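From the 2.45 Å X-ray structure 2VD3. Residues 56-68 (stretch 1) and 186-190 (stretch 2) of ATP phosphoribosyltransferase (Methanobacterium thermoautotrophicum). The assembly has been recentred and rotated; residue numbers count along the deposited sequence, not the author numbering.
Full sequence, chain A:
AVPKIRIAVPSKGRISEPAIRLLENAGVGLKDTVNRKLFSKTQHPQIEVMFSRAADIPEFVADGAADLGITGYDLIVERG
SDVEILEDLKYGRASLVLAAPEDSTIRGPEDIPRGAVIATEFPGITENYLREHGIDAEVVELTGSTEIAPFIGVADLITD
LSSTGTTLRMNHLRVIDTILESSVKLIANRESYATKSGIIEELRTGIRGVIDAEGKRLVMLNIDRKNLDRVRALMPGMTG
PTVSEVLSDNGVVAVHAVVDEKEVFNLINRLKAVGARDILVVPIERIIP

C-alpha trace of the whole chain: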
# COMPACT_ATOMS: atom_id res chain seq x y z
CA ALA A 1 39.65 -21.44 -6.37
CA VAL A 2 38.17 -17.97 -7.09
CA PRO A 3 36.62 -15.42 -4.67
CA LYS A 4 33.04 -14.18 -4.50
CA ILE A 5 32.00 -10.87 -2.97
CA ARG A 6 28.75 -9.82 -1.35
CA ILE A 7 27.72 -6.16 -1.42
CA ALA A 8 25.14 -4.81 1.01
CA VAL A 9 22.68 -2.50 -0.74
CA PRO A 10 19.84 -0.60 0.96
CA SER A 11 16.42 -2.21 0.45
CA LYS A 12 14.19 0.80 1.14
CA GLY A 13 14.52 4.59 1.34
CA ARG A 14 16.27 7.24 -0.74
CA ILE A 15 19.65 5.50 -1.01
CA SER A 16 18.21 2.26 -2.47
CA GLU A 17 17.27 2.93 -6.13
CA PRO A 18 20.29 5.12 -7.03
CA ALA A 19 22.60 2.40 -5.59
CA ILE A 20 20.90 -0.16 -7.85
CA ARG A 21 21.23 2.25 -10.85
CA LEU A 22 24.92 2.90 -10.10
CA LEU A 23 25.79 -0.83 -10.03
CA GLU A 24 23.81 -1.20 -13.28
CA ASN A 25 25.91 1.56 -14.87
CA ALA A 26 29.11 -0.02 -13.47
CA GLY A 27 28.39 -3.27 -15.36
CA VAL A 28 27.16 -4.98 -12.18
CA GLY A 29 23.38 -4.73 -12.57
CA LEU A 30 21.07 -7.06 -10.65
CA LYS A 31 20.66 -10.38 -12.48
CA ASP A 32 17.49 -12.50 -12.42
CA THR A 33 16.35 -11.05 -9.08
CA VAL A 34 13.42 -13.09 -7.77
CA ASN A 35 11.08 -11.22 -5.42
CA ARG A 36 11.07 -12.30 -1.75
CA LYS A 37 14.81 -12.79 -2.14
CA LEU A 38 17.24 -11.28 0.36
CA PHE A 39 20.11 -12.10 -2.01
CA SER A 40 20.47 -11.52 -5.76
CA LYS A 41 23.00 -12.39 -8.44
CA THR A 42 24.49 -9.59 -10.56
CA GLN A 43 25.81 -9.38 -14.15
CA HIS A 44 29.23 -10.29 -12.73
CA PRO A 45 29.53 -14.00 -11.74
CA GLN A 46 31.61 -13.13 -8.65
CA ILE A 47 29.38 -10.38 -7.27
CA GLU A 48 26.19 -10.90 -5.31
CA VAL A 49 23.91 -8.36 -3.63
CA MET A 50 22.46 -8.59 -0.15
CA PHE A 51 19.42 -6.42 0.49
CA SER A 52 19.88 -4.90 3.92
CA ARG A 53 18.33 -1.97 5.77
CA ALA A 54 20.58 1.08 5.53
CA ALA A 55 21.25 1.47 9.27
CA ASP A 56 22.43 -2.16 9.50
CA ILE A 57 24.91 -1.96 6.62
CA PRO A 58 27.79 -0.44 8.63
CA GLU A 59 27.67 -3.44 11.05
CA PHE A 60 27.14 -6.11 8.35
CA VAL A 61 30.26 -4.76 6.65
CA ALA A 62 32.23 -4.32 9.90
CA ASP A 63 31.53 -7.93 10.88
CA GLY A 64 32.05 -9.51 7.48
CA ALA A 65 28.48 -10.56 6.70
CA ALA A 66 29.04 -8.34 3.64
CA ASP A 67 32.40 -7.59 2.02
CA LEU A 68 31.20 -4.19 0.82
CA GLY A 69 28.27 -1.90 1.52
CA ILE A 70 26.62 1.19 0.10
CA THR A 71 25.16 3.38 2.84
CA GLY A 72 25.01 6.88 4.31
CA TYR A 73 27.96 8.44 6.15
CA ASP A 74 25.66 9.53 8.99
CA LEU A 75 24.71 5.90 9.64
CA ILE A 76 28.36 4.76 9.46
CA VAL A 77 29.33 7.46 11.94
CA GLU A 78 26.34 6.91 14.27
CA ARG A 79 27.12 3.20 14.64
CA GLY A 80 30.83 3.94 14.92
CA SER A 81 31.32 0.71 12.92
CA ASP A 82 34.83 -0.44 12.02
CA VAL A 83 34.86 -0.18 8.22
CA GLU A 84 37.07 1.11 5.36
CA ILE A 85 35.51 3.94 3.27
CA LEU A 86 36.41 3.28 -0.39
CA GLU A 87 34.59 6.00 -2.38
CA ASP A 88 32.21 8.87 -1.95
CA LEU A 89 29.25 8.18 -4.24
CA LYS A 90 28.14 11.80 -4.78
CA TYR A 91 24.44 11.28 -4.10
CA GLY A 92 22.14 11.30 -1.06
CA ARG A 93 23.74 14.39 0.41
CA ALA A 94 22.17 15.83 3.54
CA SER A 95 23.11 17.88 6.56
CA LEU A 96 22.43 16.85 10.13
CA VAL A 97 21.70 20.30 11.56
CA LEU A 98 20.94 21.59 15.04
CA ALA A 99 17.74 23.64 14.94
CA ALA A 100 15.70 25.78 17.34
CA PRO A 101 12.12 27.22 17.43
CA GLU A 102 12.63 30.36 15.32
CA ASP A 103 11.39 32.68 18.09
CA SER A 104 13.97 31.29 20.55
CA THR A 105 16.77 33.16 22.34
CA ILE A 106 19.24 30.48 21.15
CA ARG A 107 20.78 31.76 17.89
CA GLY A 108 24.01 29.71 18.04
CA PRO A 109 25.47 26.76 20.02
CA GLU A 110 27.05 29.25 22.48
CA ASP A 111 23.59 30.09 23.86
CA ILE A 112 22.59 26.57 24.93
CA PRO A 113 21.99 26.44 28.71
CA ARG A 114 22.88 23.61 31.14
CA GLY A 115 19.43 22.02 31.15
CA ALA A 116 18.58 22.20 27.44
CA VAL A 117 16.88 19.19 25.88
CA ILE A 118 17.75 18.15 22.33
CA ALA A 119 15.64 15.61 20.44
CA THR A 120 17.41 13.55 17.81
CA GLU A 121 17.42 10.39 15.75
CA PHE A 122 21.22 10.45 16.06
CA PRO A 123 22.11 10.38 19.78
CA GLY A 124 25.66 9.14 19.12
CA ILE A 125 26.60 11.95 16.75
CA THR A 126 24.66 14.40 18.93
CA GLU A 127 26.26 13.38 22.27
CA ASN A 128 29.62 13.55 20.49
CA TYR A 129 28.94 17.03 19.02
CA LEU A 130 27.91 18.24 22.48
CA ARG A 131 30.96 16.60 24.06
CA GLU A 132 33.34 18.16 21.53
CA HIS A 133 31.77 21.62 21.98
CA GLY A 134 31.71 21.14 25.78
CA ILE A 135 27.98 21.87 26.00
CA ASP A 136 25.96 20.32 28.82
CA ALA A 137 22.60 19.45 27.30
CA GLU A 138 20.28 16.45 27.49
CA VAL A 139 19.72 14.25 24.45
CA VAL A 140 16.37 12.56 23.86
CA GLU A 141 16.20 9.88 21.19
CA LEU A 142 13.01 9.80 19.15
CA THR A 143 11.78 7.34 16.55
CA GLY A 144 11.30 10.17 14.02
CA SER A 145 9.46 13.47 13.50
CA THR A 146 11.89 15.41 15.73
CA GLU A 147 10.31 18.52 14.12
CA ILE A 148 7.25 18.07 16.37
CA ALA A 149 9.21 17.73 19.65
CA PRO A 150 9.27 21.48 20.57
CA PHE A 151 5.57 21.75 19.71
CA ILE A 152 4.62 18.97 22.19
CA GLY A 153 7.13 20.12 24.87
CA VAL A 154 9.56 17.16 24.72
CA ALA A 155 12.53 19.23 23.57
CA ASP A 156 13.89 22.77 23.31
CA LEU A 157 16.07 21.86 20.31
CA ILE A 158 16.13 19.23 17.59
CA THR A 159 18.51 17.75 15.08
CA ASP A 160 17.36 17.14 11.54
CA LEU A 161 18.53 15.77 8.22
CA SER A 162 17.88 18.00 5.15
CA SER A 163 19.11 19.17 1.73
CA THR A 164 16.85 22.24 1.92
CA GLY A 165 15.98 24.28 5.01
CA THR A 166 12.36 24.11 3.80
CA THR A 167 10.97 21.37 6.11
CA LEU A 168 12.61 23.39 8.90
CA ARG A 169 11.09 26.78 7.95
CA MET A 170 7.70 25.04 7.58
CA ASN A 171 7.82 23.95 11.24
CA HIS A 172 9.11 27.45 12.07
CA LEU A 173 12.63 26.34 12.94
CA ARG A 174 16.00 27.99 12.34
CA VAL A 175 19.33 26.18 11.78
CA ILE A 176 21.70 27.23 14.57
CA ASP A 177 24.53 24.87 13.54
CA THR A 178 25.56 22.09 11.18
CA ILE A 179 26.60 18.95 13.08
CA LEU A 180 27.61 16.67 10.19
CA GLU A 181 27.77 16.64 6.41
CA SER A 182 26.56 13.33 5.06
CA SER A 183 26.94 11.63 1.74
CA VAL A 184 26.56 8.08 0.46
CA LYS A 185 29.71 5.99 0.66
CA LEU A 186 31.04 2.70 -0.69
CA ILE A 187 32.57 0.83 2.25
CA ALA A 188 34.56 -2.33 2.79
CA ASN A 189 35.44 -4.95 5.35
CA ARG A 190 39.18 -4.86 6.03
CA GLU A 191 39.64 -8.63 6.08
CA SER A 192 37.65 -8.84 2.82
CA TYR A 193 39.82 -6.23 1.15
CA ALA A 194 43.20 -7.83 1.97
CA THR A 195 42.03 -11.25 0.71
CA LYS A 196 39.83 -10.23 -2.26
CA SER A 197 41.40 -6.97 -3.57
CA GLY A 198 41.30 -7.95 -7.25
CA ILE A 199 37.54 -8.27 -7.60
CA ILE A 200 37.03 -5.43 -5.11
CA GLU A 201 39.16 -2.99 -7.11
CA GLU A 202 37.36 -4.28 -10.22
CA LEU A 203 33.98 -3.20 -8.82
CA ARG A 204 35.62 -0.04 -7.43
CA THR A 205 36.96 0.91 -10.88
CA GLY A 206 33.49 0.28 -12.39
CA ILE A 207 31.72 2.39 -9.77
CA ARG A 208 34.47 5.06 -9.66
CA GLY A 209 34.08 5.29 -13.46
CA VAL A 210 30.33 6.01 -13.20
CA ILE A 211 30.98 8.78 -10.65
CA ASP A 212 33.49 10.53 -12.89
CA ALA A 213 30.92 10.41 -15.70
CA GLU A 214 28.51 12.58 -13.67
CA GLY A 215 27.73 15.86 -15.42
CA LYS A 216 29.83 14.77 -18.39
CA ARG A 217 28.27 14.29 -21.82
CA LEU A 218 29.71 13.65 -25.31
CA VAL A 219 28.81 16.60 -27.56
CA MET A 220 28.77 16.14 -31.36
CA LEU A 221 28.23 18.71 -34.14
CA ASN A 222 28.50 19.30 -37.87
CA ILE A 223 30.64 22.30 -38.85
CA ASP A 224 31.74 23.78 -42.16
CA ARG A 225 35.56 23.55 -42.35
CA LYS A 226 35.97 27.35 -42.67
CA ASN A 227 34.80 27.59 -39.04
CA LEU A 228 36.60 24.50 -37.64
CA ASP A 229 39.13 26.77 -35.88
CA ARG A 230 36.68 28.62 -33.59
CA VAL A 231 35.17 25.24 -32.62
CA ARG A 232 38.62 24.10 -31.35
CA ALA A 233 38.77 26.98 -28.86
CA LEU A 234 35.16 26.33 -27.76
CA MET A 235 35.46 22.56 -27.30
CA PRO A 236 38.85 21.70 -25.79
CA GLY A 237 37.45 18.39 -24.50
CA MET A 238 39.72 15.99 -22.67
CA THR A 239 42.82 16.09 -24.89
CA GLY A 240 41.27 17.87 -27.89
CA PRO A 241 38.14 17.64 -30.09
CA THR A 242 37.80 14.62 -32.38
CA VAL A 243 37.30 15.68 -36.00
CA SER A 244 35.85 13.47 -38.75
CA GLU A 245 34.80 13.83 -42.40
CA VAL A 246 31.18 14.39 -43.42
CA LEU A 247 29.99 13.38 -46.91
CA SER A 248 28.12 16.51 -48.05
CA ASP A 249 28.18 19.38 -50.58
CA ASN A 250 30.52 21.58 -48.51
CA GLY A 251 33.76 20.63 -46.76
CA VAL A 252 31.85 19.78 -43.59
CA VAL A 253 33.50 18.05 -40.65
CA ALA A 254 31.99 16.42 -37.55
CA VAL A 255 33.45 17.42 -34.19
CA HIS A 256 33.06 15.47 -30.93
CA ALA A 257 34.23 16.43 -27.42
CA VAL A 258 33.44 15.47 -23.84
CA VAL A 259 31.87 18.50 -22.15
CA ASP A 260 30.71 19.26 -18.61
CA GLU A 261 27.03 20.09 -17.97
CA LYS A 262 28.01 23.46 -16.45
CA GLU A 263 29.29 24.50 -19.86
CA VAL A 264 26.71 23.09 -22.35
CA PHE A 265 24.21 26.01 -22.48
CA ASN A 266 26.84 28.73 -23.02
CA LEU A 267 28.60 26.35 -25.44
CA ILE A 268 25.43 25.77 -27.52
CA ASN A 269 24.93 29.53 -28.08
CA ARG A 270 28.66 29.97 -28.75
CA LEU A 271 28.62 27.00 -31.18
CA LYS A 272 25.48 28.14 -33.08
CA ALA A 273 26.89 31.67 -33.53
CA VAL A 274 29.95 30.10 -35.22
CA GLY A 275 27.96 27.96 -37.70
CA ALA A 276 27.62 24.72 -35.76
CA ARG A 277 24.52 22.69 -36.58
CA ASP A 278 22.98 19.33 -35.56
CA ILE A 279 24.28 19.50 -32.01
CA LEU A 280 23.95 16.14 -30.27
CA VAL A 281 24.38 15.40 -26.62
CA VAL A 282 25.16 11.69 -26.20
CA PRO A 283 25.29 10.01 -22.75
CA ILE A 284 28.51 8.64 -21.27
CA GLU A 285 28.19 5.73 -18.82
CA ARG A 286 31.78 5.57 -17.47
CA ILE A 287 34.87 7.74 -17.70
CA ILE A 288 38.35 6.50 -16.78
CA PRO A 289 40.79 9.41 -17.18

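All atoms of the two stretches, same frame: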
# COMPACT_ATOMS: atom_id res chain seq x y z
N ASP A 56 21.78 -0.91 9.13
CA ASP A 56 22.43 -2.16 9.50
C ASP A 56 23.67 -2.43 8.65
O ASP A 56 24.51 -3.25 9.01
CB ASP A 56 21.45 -3.33 9.33
CG ASP A 56 20.36 -3.35 10.38
OD1 ASP A 56 19.26 -3.81 10.05
OD2 ASP A 56 20.60 -2.93 11.53
N ILE A 57 23.78 -1.75 7.52
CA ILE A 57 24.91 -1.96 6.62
C ILE A 57 26.31 -1.68 7.23
O ILE A 57 27.24 -2.44 7.00
CB ILE A 57 24.70 -1.22 5.27
CG1 ILE A 57 23.46 -1.80 4.57
CG2 ILE A 57 25.94 -1.34 4.41
CD1 ILE A 57 23.16 -1.24 3.17
N PRO A 58 26.48 -0.59 8.00
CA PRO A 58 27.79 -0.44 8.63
C PRO A 58 28.23 -1.70 9.41
O PRO A 58 29.34 -2.19 9.19
CB PRO A 58 27.58 0.76 9.56
CG PRO A 58 26.57 1.56 8.87
CD PRO A 58 25.60 0.56 8.30
N GLU A 59 27.37 -2.22 10.28
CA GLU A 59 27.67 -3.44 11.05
C GLU A 59 27.87 -4.71 10.21
O GLU A 59 28.82 -5.45 10.46
CB GLU A 59 26.61 -3.67 12.14
CG GLU A 59 26.73 -2.69 13.32
CD GLU A 59 28.08 -2.77 14.03
OE1 GLU A 59 28.20 -3.57 14.98
OE2 GLU A 59 29.01 -2.03 13.66
N PHE A 60 26.99 -4.95 9.23
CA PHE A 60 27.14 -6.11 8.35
C PHE A 60 28.51 -6.11 7.67
O PHE A 60 29.14 -7.17 7.50
CB PHE A 60 26.05 -6.18 7.27
CG PHE A 60 24.66 -6.47 7.80
CD1 PHE A 60 24.47 -6.98 9.09
CD2 PHE A 60 23.54 -6.24 6.99
CE1 PHE A 60 23.18 -7.25 9.56
CE2 PHE A 60 22.26 -6.52 7.46
CZ PHE A 60 22.07 -7.02 8.74
N VAL A 61 28.96 -4.92 7.29
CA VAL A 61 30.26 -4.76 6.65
C VAL A 61 31.39 -4.84 7.67
O VAL A 61 32.43 -5.44 7.39
CB VAL A 61 30.32 -3.45 5.82
CG1 VAL A 61 31.72 -3.22 5.23
CG2 VAL A 61 29.27 -3.47 4.70
N ALA A 62 31.20 -4.27 8.86
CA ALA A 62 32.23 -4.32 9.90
C ALA A 62 32.52 -5.76 10.32
O ALA A 62 33.66 -6.13 10.56
CB ALA A 62 31.82 -3.48 11.11
N ASP A 63 31.46 -6.57 10.37
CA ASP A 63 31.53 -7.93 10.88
C ASP A 63 31.92 -8.95 9.83
O ASP A 63 32.45 -10.01 10.16
CB ASP A 63 30.20 -8.32 11.55
CG ASP A 63 30.01 -7.64 12.89
OD1 ASP A 63 31.01 -7.49 13.66
OD2 ASP A 63 28.85 -7.25 13.20
N GLY A 64 31.66 -8.64 8.57
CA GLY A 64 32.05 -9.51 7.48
C GLY A 64 30.90 -10.31 6.91
O GLY A 64 31.12 -11.22 6.11
N ALA A 65 29.67 -9.98 7.31
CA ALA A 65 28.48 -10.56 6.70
C ALA A 65 28.35 -10.09 5.25
O ALA A 65 27.78 -10.78 4.41
CB ALA A 65 27.25 -10.20 7.48
N ALA A 66 28.88 -8.90 4.99
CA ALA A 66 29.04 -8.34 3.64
C ALA A 66 30.47 -7.84 3.49
O ALA A 66 31.03 -7.24 4.41
CB ALA A 66 28.06 -7.19 3.42
N ASP A 67 31.06 -8.08 2.33
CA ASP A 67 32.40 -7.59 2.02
C ASP A 67 32.41 -6.09 1.80
O ASP A 67 33.37 -5.41 2.18
CB ASP A 67 32.94 -8.26 0.77
CG ASP A 67 32.85 -9.75 0.85
OD1 ASP A 67 33.71 -10.35 1.52
OD2 ASP A 67 31.90 -10.31 0.27
N LEU A 68 31.35 -5.60 1.18
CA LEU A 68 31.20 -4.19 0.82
C LEU A 68 29.78 -3.76 1.12
O LEU A 68 28.87 -4.60 1.19
CB LEU A 68 31.51 -3.98 -0.67
CG LEU A 68 32.88 -4.37 -1.25
CD1 LEU A 68 32.79 -4.65 -2.75
CD2 LEU A 68 33.88 -3.29 -1.00
N LEU A 186 30.75 4.13 -0.49
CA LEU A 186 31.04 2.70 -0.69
C LEU A 186 32.04 2.31 0.38
O LEU A 186 33.10 2.94 0.51
CB LEU A 186 31.65 2.44 -2.08
CG LEU A 186 32.12 0.99 -2.35
CD1 LEU A 186 30.95 0.05 -2.59
CD2 LEU A 186 33.12 0.91 -3.51
N ILE A 187 31.70 1.27 1.15
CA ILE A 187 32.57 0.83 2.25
C ILE A 187 33.01 -0.61 2.09
O ILE A 187 32.47 -1.34 1.26
CB ILE A 187 31.93 1.02 3.66
CG1 ILE A 187 30.58 0.30 3.76
CG2 ILE A 187 31.83 2.50 4.01
CD1 ILE A 187 30.03 0.24 5.17
N ALA A 188 33.99 -1.01 2.90
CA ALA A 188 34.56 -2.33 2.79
C ALA A 188 35.02 -2.89 4.12
O ALA A 188 35.52 -2.15 4.99
CB ALA A 188 35.72 -2.33 1.79
N ASN A 189 34.85 -4.20 4.27
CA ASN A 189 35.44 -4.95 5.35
C ASN A 189 36.95 -4.99 5.10
O ASN A 189 37.40 -5.12 3.95
CB ASN A 189 34.85 -6.36 5.39
CG ASN A 189 35.41 -7.19 6.51
OD1 ASN A 189 36.41 -7.87 6.34
ND2 ASN A 189 34.77 -7.13 7.67
N ARG A 190 37.74 -4.87 6.16
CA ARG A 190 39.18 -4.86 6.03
C ARG A 190 39.72 -6.25 5.66
O ARG A 190 40.56 -6.38 4.76
CB ARG A 190 39.83 -4.37 7.30
CG ARG A 190 41.29 -4.09 7.15
CD ARG A 190 41.83 -3.55 8.44
NE ARG A 190 43.29 -3.39 8.40
CZ ARG A 190 43.90 -2.28 8.00
NH1 ARG A 190 45.22 -2.22 8.00
NH2 ARG A 190 43.18 -1.23 7.59

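Stretch 1 is a short helix, reaching Asp-63, followed by a turn and the strand residue Leu-68; stretch 2 ends a strand at Ala-188. The helix and strand axes approach to 8.5 Å and their N-to-C directions differ by 34°, so the helix lies roughly along the strand, and 414 Å² is buried between the stretches, both sides summed.

Contact begins with Ile-57, whose CG2 lies 4.4 Å from CD1 of Ile-187. Ile-187 CD1 also sits 4.2 Å from CA of Pro-58, whose own CB points away. One turn on, Val-61 points toward the strand: its CB is 3.8 Å from Ile-187 CD1, and its CG1 is 3.5 Å from the carbonyl carbon C of Ala-188. Ile-187, with chi1 p and chi2 t, thus extends its tip against the helix, an apolar packing.

Polar bonding takes over at the helix end. Val-61 O accepts a hydrogen bond from Asn-189 ND2 at 2.9 Å and 163°. No backbone N of stretch 1 bonds to this carbonyl: Gly-64, Ala-65 and Ala-66 all direct their N atoms to Phe-60 O, the bond from Ala-65 being weak. Ala-62 O is also near Asn-189 ND2, at 3.3 Å, but the angle is too poor for a hydrogen bond. Gly-64 leaves the helix with phi of 103°, where a CB would jam against the preceding carbonyl O.

At Asp-67 the backbones join directly. Its O accepts a hydrogen bond from Asn-189 N at 2.8 Å and 171°, so Asn-189 binds stretch 1 through both backbone and side chain. Leu-68 then pairs with Ala-188 as an antiparallel, non-hydrogen-bonded bridge, CA to CA 4.3 Å. Their side chains share one face of the sheet, bringing Leu-68 CD2 within 3.5 Å of Ala-188 CB.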